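Local coordinates for beta-amyloid-like protein (Caenorhabditis elegans, PDB 3K66) that probably binds heparin through its E2 domain, as a nematode homologue of the human amyloid precursor protein with a likely role in cell adhesion, at residues A[1-6]-A[19-24]; A[35-40]-A[67-72]. One frame throughout, in Å; residues are numbered along the deposited sequence.

Contact 1 (A[1-6]-A[19-24]); sequences SQDPYF and KKAEMR
Asp3 and Arg24 form a salt bridge that ties the N-terminal segment 1-6, an Asx turn in its middle, to helix 14-53 of the E2 domain. The bridge runs from Arg24 NH1 to Asp3 OD2; the modelled separation is too short to be taken literally, and the position of NH1 is doubtful. Carboxylate and guanidinium are nearly coplanar as modelled, their planes 18° apart. Beside this charged pair lies an apolar one, with Ala21 CB 3.6 Å from Tyr5 CG and 3.7 Å from Tyr5 CD1. Tyr5 CB also sits at the edge of the Arg24 guanidinium, in its plane, 4.0 Å from NH2. One face of that guanidinium rests on its own helix, with Ala21 CA 3.5 Å above its centre, so the charged group lies flat against the backbone. Chi1 (-43°) sets Arg24 CG anti to the carbonyl carbon, and the chain then bends at chi3. Farther out, the Tyr5 hydroxyl is hydrogen-bonded to Glu14, while Arg94 of helix 55-119 bonds the Tyr5 carbonyl oxygen and makes a cation-pi contact with its ring. Ala21 and Phe6 both touch Ile87 of that helix. The Asx turn itself closes where Tyr5 N donates to Asp3 OD2 over 3.1 Å, meeting the oxygen on its anti side, 21° out of the carboxylate plane.

Contact 2 (A[35-40]-A[67-72]); sequences KVMKEW and ARFQKT
An anti chi1 in both Trp40 and Phe69 (172° in Phe69) sets CG opposite the backbone N and sends it into the space between two antiparallel helices, where the rings meet. Trp40 CD1 stands 3.3 Å above the plane of the Phe69 ring, over its centre. The rings are oblique, the five-membered ring of Trp40 inclined at 43° to the phenyl plane with centroids 4.1 Å apart. Two other residues meet Phe69 at its edge: Val36 CG1 lies 4.0 Å from CE1, and Met37 SD makes a Met-aromatic contact, 5.2 Å from the ring centroid. The Met37 chain, bent at chi2, crosses Phe69 at about a right angle. Replacing Phe69 with an alanine would probably open a gap between the helices, leaving Trp40 CD1, Val36 CG1 and the Met37 sulfur without the ring they pack on. Farther along, Val36 and Thr72 meet tip to tip through their methyls, CG2 to CG2 at 3.9 Å. The contact is apolar and lies at the surface, joining helix 14-53 to helix 55-119 as the two run side by side, the axes of the two segments 11.2 Å apart at closest approach and nearly antiparallel, their directions 168° apart.

In the fold
Contacts 1 and 2 are in series along the chain and share helix 14-53, which carries segment 19-24 in the first and segment 35-40 in the second. Their centres are about 26 Å apart, and the nearest atoms stay about 14 Å from each other, so they do not touch. Helix 55-119 links them as well: it supplies segment 67-72 to contact 2, and its later residues Ile87 and Arg94 lie against contact 1. The N-terminal segment is thus fastened to the same antiparallel helix pair that contact 2 joins farther along. The centre of contact 1 lies about 16 Å from the centre of the chain and that of contact 2 about 32 Å, toward one end of this elongated domain.

Contact 1 (A[1-6]-A[19-24])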
ATOM      1  N   SER A   1     -22.487  14.201   4.482  1.00118.71           N
ATOM      2  CA  SER A   1     -21.317  14.315   3.573  1.00117.72           C
ATOM      3  C   SER A   1     -20.414  13.085   3.695  1.00114.25           C
ATOM      4  O   SER A   1     -20.726  12.150   4.428  1.00115.30           O
ATOM      5  CB  SER A   1     -20.501  15.568   3.907  1.00120.24           C
ATOM      6  OG  SER A   1     -19.801  15.416   5.138  1.00119.13           O
ATOM      7  N   GLN A   2     -19.316  13.083   2.942  1.00108.25           N
ATOM      8  CA  GLN A   2     -18.344  11.993   2.966  1.00101.55           C
ATOM      9  C   GLN A   2     -17.051  12.561   3.529  1.00 95.39           C
ATOM     10  O   GLN A   2     -17.003  13.722   3.941  1.00 94.09           O
ATOM     11  CB  GLN A   2     -18.096  11.426   1.552  1.00102.11           C
ATOM     12  CG  GLN A   2     -18.581   9.970   1.339  1.00102.44           C
ATOM     13  CD  GLN A   2     -17.737   8.943   2.068  1.00103.43           C
ATOM     14  OE1 GLN A   2     -16.896   9.294   2.898  1.00103.78           O
ATOM     15  NE2 GLN A   2     -17.958   7.668   1.766  1.00102.71           N
ATOM     16  N   ASP A   3     -16.004  11.748   3.541  1.00 85.25           N
ATOM     17  CA  ASP A   3     -14.719  12.188   4.042  1.00 77.79           C
ATOM     18  C   ASP A   3     -14.087  13.092   2.989  1.00 72.61           C
ATOM     19  O   ASP A   3     -14.243  12.858   1.797  1.00 71.27           O
ATOM     20  CB  ASP A   3     -13.814  10.982   4.279  1.00 75.78           C
ATOM     21  CG  ASP A   3     -12.742  11.248   5.310  1.00 72.07           C
ATOM     22  OD1 ASP A   3     -13.035  11.060   6.511  1.00 69.89           O
ATOM     23  OD2 ASP A   3     -11.614  11.638   4.923  1.00 71.58           O
ATOM     24  N   PRO A   4     -13.364  14.139   3.415  1.00 70.92           N
ATOM     25  CA  PRO A   4     -12.732  15.029   2.433  1.00 69.26           C
ATOM     26  C   PRO A   4     -11.605  14.312   1.670  1.00 67.93           C
ATOM     27  O   PRO A   4     -11.202  14.725   0.581  1.00 67.56           O
ATOM     28  CB  PRO A   4     -12.223  16.193   3.283  1.00 66.35           C
ATOM     29  CG  PRO A   4     -11.988  15.579   4.612  1.00 68.87           C
ATOM     30  CD  PRO A   4     -13.127  14.605   4.791  1.00 68.81           C
ATOM     31  N   TYR A   5     -11.116  13.218   2.245  1.00 66.16           N
ATOM     32  CA  TYR A   5     -10.046  12.416   1.649  1.00 65.10           C
ATOM     33  C   TYR A   5     -10.320  11.916   0.229  1.00 64.86           C
ATOM     34  O   TYR A   5      -9.406  11.868  -0.596  1.00 64.00           O
ATOM     35  CB  TYR A   5      -9.757  11.200   2.534  1.00 66.22           C
ATOM     36  CG  TYR A   5      -8.904  10.160   1.832  1.00 66.41           C
ATOM     37  CD1 TYR A   5      -7.514  10.302   1.767  1.00 65.97           C
ATOM     38  CD2 TYR A   5      -9.494   9.092   1.135  1.00 66.09           C
ATOM     39  CE1 TYR A   5      -6.725   9.421   1.027  1.00 64.50           C
ATOM     40  CE2 TYR A   5      -8.715   8.206   0.382  1.00 65.23           C
ATOM     41  CZ  TYR A   5      -7.329   8.381   0.335  1.00 65.97           C
ATOM     42  OH  TYR A   5      -6.544   7.521  -0.404  1.00 64.51           O
ATOM     43  N   PHE A   6     -11.562  11.514  -0.042  1.00 67.00           N
ATOM     44  CA  PHE A   6     -11.946  10.986  -1.361  1.00 67.49           C
ATOM     45  C   PHE A   6     -12.038  11.953  -2.539  1.00 69.30           C
ATOM     46  O   PHE A   6     -12.126  11.497  -3.683  1.00 68.89           O
ATOM     47  CB  PHE A   6     -13.262  10.210  -1.268  1.00 64.51           C
ATOM     48  CG  PHE A   6     -13.164   8.965  -0.445  1.00 64.14           C
ATOM     49  CD1 PHE A   6     -13.584   8.964   0.880  1.00 64.31           C
ATOM     50  CD2 PHE A   6     -12.601   7.811  -0.978  1.00 63.78           C
ATOM     51  CE1 PHE A   6     -13.443   7.837   1.674  1.00 66.10           C
ATOM     52  CE2 PHE A   6     -12.447   6.667  -0.203  1.00 65.81           C
ATOM     53  CZ  PHE A   6     -12.870   6.675   1.138  1.00 66.29           C
ATOM     54  N   LYS A  19      -2.878   7.971   5.418  1.00 64.45           N
ATOM     55  CA  LYS A  19      -2.527   7.628   6.793  1.00 64.34           C
ATOM     56  C   LYS A  19      -3.453   8.356   7.762  1.00 65.22           C
ATOM     57  O   LYS A  19      -3.844   7.823   8.802  1.00 66.33           O
ATOM     58  CB  LYS A  19      -1.081   8.028   7.067  1.00 64.55           C
ATOM     59  CG  LYS A  19      -0.525   7.308   8.152  1.00 62.75           C
ATOM     60  N   LYS A  20      -3.806   9.585   7.404  1.00 67.16           N
ATOM     61  CA  LYS A  20      -4.692  10.402   8.227  1.00 66.83           C
ATOM     62  C   LYS A  20      -6.138   9.921   8.110  1.00 66.80           C
ATOM     63  O   LYS A  20      -6.822   9.765   9.127  1.00 67.83           O
ATOM     64  CB  LYS A  20      -4.587  11.877   7.818  1.00 68.85           C
ATOM     65  N   ALA A  21      -6.606   9.686   6.881  1.00 62.43           N
ATOM     66  CA  ALA A  21      -7.978   9.219   6.685  1.00 60.75           C
ATOM     67  C   ALA A  21      -8.154   7.905   7.424  1.00 58.56           C
ATOM     68  O   ALA A  21      -9.164   7.661   8.061  1.00 58.05           O
ATOM     69  CB  ALA A  21      -8.271   9.026   5.210  1.00 60.09           C
ATOM     70  N   GLU A  22      -7.140   7.068   7.339  1.00 57.68           N
ATOM     71  CA  GLU A  22      -7.182   5.787   7.994  1.00 60.77           C
ATOM     72  C   GLU A  22      -7.363   5.892   9.509  1.00 61.84           C
ATOM     73  O   GLU A  22      -8.023   5.060  10.120  1.00 62.89           O
ATOM     74  CB  GLU A  22      -5.925   5.024   7.645  1.00 60.43           C
ATOM     75  CG  GLU A  22      -5.750   3.743   8.357  1.00 64.28           C
ATOM     76  CD  GLU A  22      -4.620   2.955   7.747  1.00 67.26           C
ATOM     77  OE1 GLU A  22      -3.553   3.559   7.487  1.00 66.32           O
ATOM     78  OE2 GLU A  22      -4.814   1.740   7.511  1.00 71.82           O
ATOM     79  N   MET A  23      -6.792   6.930  10.108  1.00 65.14           N
ATOM     80  CA  MET A  23      -6.917   7.137  11.536  1.00 66.43           C
ATOM     81  C   MET A  23      -8.321   7.603  11.853  1.00 65.72           C
ATOM     82  O   MET A  23      -8.927   7.142  12.807  1.00 67.17           O
ATOM     83  CB  MET A  23      -5.900   8.170  12.013  1.00 67.77           C
ATOM     84  CG  MET A  23      -4.463   7.783  11.703  1.00 73.67           C
ATOM     85  SD  MET A  23      -3.143   8.886  12.361  1.00 78.31           S
ATOM     86  CE  MET A  23      -2.036   7.646  13.129  1.00 75.97           C
ATOM     87  N   ARG A  24      -8.834   8.520  11.048  1.00 63.99           N
ATOM     88  CA  ARG A  24     -10.172   9.030  11.258  1.00 66.37           C
ATOM     89  C   ARG A  24     -11.154   7.870  11.159  1.00 66.22           C
ATOM     90  O   ARG A  24     -12.107   7.776  11.933  1.00 66.57           O
ATOM     91  CB  ARG A  24     -10.478  10.114  10.219  1.00 68.56           C
ATOM     92  CG  ARG A  24      -9.292  11.037  10.043  1.00 73.18           C
ATOM     93  CD  ARG A  24      -9.665  12.441   9.604  1.00 76.57           C
ATOM     94  NE  ARG A  24      -9.032  12.809   8.337  1.00 78.25           N
ATOM     95  CZ  ARG A  24      -9.491  12.429   7.151  1.00 80.08           C
ATOM     96  NH1 ARG A  24     -10.585  11.679   7.078  1.00 79.86           N
ATOM     97  NH2 ARG A  24      -8.854  12.790   6.046  1.00 81.55           N
TER

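Contact 2 (A[35-40]-A[67-72])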
ATOM      1  N   LYS A  35     -18.941   1.676  22.293  1.00 61.56           N
ATOM      2  CA  LYS A  35     -20.349   1.800  22.595  1.00 64.34           C
ATOM      3  C   LYS A  35     -21.014   0.447  22.731  1.00 63.01           C
ATOM      4  O   LYS A  35     -21.833   0.259  23.611  1.00 63.93           O
ATOM      5  CB  LYS A  35     -21.071   2.586  21.508  1.00 69.52           C
ATOM      6  CG  LYS A  35     -22.581   2.583  21.714  1.00 78.86           C
ATOM      7  CD  LYS A  35     -23.316   3.116  20.488  1.00 86.22           C
ATOM      8  CE  LYS A  35     -24.826   2.894  20.606  1.00 90.51           C
ATOM      9  NZ  LYS A  35     -25.547   3.237  19.345  1.00 91.65           N
ATOM     10  N   VAL A  36     -20.667  -0.494  21.859  1.00 62.14           N
ATOM     11  CA  VAL A  36     -21.290  -1.814  21.904  1.00 60.72           C
ATOM     12  C   VAL A  36     -20.846  -2.590  23.122  1.00 60.19           C
ATOM     13  O   VAL A  36     -21.663  -3.106  23.888  1.00 59.70           O
ATOM     14  CB  VAL A  36     -20.956  -2.644  20.635  1.00 58.98           C
ATOM     15  CG1 VAL A  36     -21.375  -4.085  20.810  1.00 57.29           C
ATOM     16  CG2 VAL A  36     -21.662  -2.057  19.441  1.00 58.94           C
ATOM     17  N   MET A  37     -19.537  -2.662  23.297  1.00 60.05           N
ATOM     18  CA  MET A  37     -18.964  -3.381  24.410  1.00 61.41           C
ATOM     19  C   MET A  37     -19.513  -2.863  25.748  1.00 61.40           C
ATOM     20  O   MET A  37     -19.652  -3.633  26.701  1.00 62.51           O
ATOM     21  CB  MET A  37     -17.440  -3.289  24.324  1.00 61.94           C
ATOM     22  CG  MET A  37     -16.906  -4.052  23.133  1.00 62.90           C
ATOM     23  SD  MET A  37     -17.558  -5.736  23.225  1.00 65.66           S
ATOM     24  CE  MET A  37     -16.665  -6.560  21.851  1.00 66.21           C
ATOM     25  N   LYS A  38     -19.834  -1.573  25.812  1.00 60.66           N
ATOM     26  CA  LYS A  38     -20.419  -0.996  27.020  1.00 63.70           C
ATOM     27  C   LYS A  38     -21.840  -1.549  27.124  1.00 62.37           C
ATOM     28  O   LYS A  38     -22.286  -1.964  28.192  1.00 62.36           O
ATOM     29  CB  LYS A  38     -20.471   0.538  26.924  1.00 64.45           C
ATOM     30  CG  LYS A  38     -21.256   1.100  27.977  1.00 65.87           C
ATOM     31  N   GLU A  39     -22.548  -1.560  25.999  1.00 64.84           N
ATOM     32  CA  GLU A  39     -23.909  -2.087  25.976  1.00 67.88           C
ATOM     33  C   GLU A  39     -23.867  -3.538  26.488  1.00 64.77           C
ATOM     34  O   GLU A  39     -24.689  -3.946  27.320  1.00 64.75           O
ATOM     35  CB  GLU A  39     -24.493  -2.024  24.551  1.00 72.45           C
ATOM     36  CG  GLU A  39     -24.499  -0.619  23.933  1.00 85.78           C
ATOM     37  CD  GLU A  39     -25.084  -0.565  22.515  1.00 93.41           C
ATOM     38  OE1 GLU A  39     -24.698  -1.402  21.671  1.00 98.62           O
ATOM     39  OE2 GLU A  39     -25.910   0.331  22.240  1.00 97.99           O
ATOM     40  N   TRP A  40     -22.886  -4.304  26.016  1.00 61.87           N
ATOM     41  CA  TRP A  40     -22.737  -5.696  26.431  1.00 61.76           C
ATOM     42  C   TRP A  40     -22.603  -5.756  27.941  1.00 62.42           C
ATOM     43  O   TRP A  40     -23.200  -6.605  28.601  1.00 61.51           O
ATOM     44  CB  TRP A  40     -21.490  -6.319  25.797  1.00 62.13           C
ATOM     45  CG  TRP A  40     -21.396  -7.805  26.003  1.00 63.23           C
ATOM     46  CD1 TRP A  40     -22.063  -8.771  25.310  1.00 63.96           C
ATOM     47  CD2 TRP A  40     -20.671  -8.480  27.039  1.00 64.90           C
ATOM     48  NE1 TRP A  40     -21.799 -10.011  25.850  1.00 66.09           N
ATOM     49  CE2 TRP A  40     -20.941  -9.859  26.907  1.00 66.23           C
ATOM     50  CE3 TRP A  40     -19.802  -8.050  28.055  1.00 64.94           C
ATOM     51  CZ2 TRP A  40     -20.404 -10.813  27.777  1.00 67.78           C
ATOM     52  CZ3 TRP A  40     -19.266  -9.000  28.920  1.00 65.37           C
ATOM     53  CH2 TRP A  40     -19.562 -10.367  28.768  1.00 65.87           C
ATOM     54  N   ALA A  67     -27.605 -13.500  20.860  1.00 70.76           N
ATOM     55  CA  ALA A  67     -28.002 -13.418  19.456  1.00 70.30           C
ATOM     56  C   ALA A  67     -27.807 -11.981  18.985  1.00 70.07           C
ATOM     57  O   ALA A  67     -27.074 -11.726  18.025  1.00 69.25           O
ATOM     58  CB  ALA A  67     -29.454 -13.837  19.303  1.00 69.63           C
ATOM     59  N   ARG A  68     -28.443 -11.044  19.680  1.00 69.42           N
ATOM     60  CA  ARG A  68     -28.317  -9.639  19.322  1.00 69.81           C
ATOM     61  C   ARG A  68     -26.865  -9.210  19.232  1.00 69.19           C
ATOM     62  O   ARG A  68     -26.418  -8.686  18.207  1.00 70.32           O
ATOM     63  CB  ARG A  68     -29.032  -8.757  20.341  1.00 72.19           C
ATOM     64  CG  ARG A  68     -30.341  -8.413  19.890  1.00 77.02           C
ATOM     65  N   PHE A  69     -26.131  -9.435  20.314  1.00 67.03           N
ATOM     66  CA  PHE A  69     -24.737  -9.057  20.379  1.00 63.74           C
ATOM     67  C   PHE A  69     -23.924  -9.748  19.294  1.00 64.48           C
ATOM     68  O   PHE A  69     -23.191  -9.097  18.546  1.00 64.15           O
ATOM     69  CB  PHE A  69     -24.203  -9.386  21.761  1.00 61.78           C
ATOM     70  CG  PHE A  69     -22.721  -9.214  21.916  1.00 57.41           C
ATOM     71  CD1 PHE A  69     -22.134  -7.960  21.858  1.00 56.66           C
ATOM     72  CD2 PHE A  69     -21.917 -10.317  22.148  1.00 53.96           C
ATOM     73  CE1 PHE A  69     -20.754  -7.807  22.056  1.00 55.81           C
ATOM     74  CE2 PHE A  69     -20.551 -10.173  22.344  1.00 54.73           C
ATOM     75  CZ  PHE A  69     -19.962  -8.918  22.291  1.00 53.94           C
ATOM     76  N   GLN A  70     -24.050 -11.065  19.182  1.00 63.71           N
ATOM     77  CA  GLN A  70     -23.293 -11.763  18.157  1.00 66.02           C
ATOM     78  C   GLN A  70     -23.558 -11.049  16.845  1.00 67.14           C
ATOM     79  O   GLN A  70     -22.625 -10.603  16.183  1.00 68.12           O
ATOM     80  CB  GLN A  70     -23.710 -13.219  18.067  1.00 64.02           C
ATOM     81  N   LYS A  71     -24.831 -10.906  16.486  1.00 70.13           N
ATOM     82  CA  LYS A  71     -25.190 -10.234  15.243  1.00 73.44           C
ATOM     83  C   LYS A  71     -24.635  -8.822  15.128  1.00 69.59           C
ATOM     84  O   LYS A  71     -24.024  -8.477  14.110  1.00 70.55           O
ATOM     85  CB  LYS A  71     -26.704 -10.198  15.071  1.00 82.48           C
ATOM     86  CG  LYS A  71     -27.249 -11.408  14.333  1.00 97.88           C
ATOM     87  CD  LYS A  71     -28.773 -11.478  14.389  1.00108.99           C
ATOM     88  CE  LYS A  71     -29.266 -12.118  15.681  1.00115.73           C
ATOM     89  NZ  LYS A  71     -30.728 -12.400  15.633  1.00117.66           N
ATOM     90  N   THR A  72     -24.833  -7.998  16.153  1.00 65.86           N
ATOM     91  CA  THR A  72     -24.314  -6.636  16.081  1.00 63.62           C
ATOM     92  C   THR A  72     -22.816  -6.594  15.823  1.00 61.79           C
ATOM     93  O   THR A  72     -22.339  -5.778  15.038  1.00 60.80           O
ATOM     94  CB  THR A  72     -24.591  -5.830  17.342  1.00 59.39           C
ATOM     95  OG1 THR A  72     -25.990  -5.510  17.417  1.00 58.27           O
ATOM     96  CG2 THR A  72     -23.799  -4.537  17.287  1.00 55.85           C
TER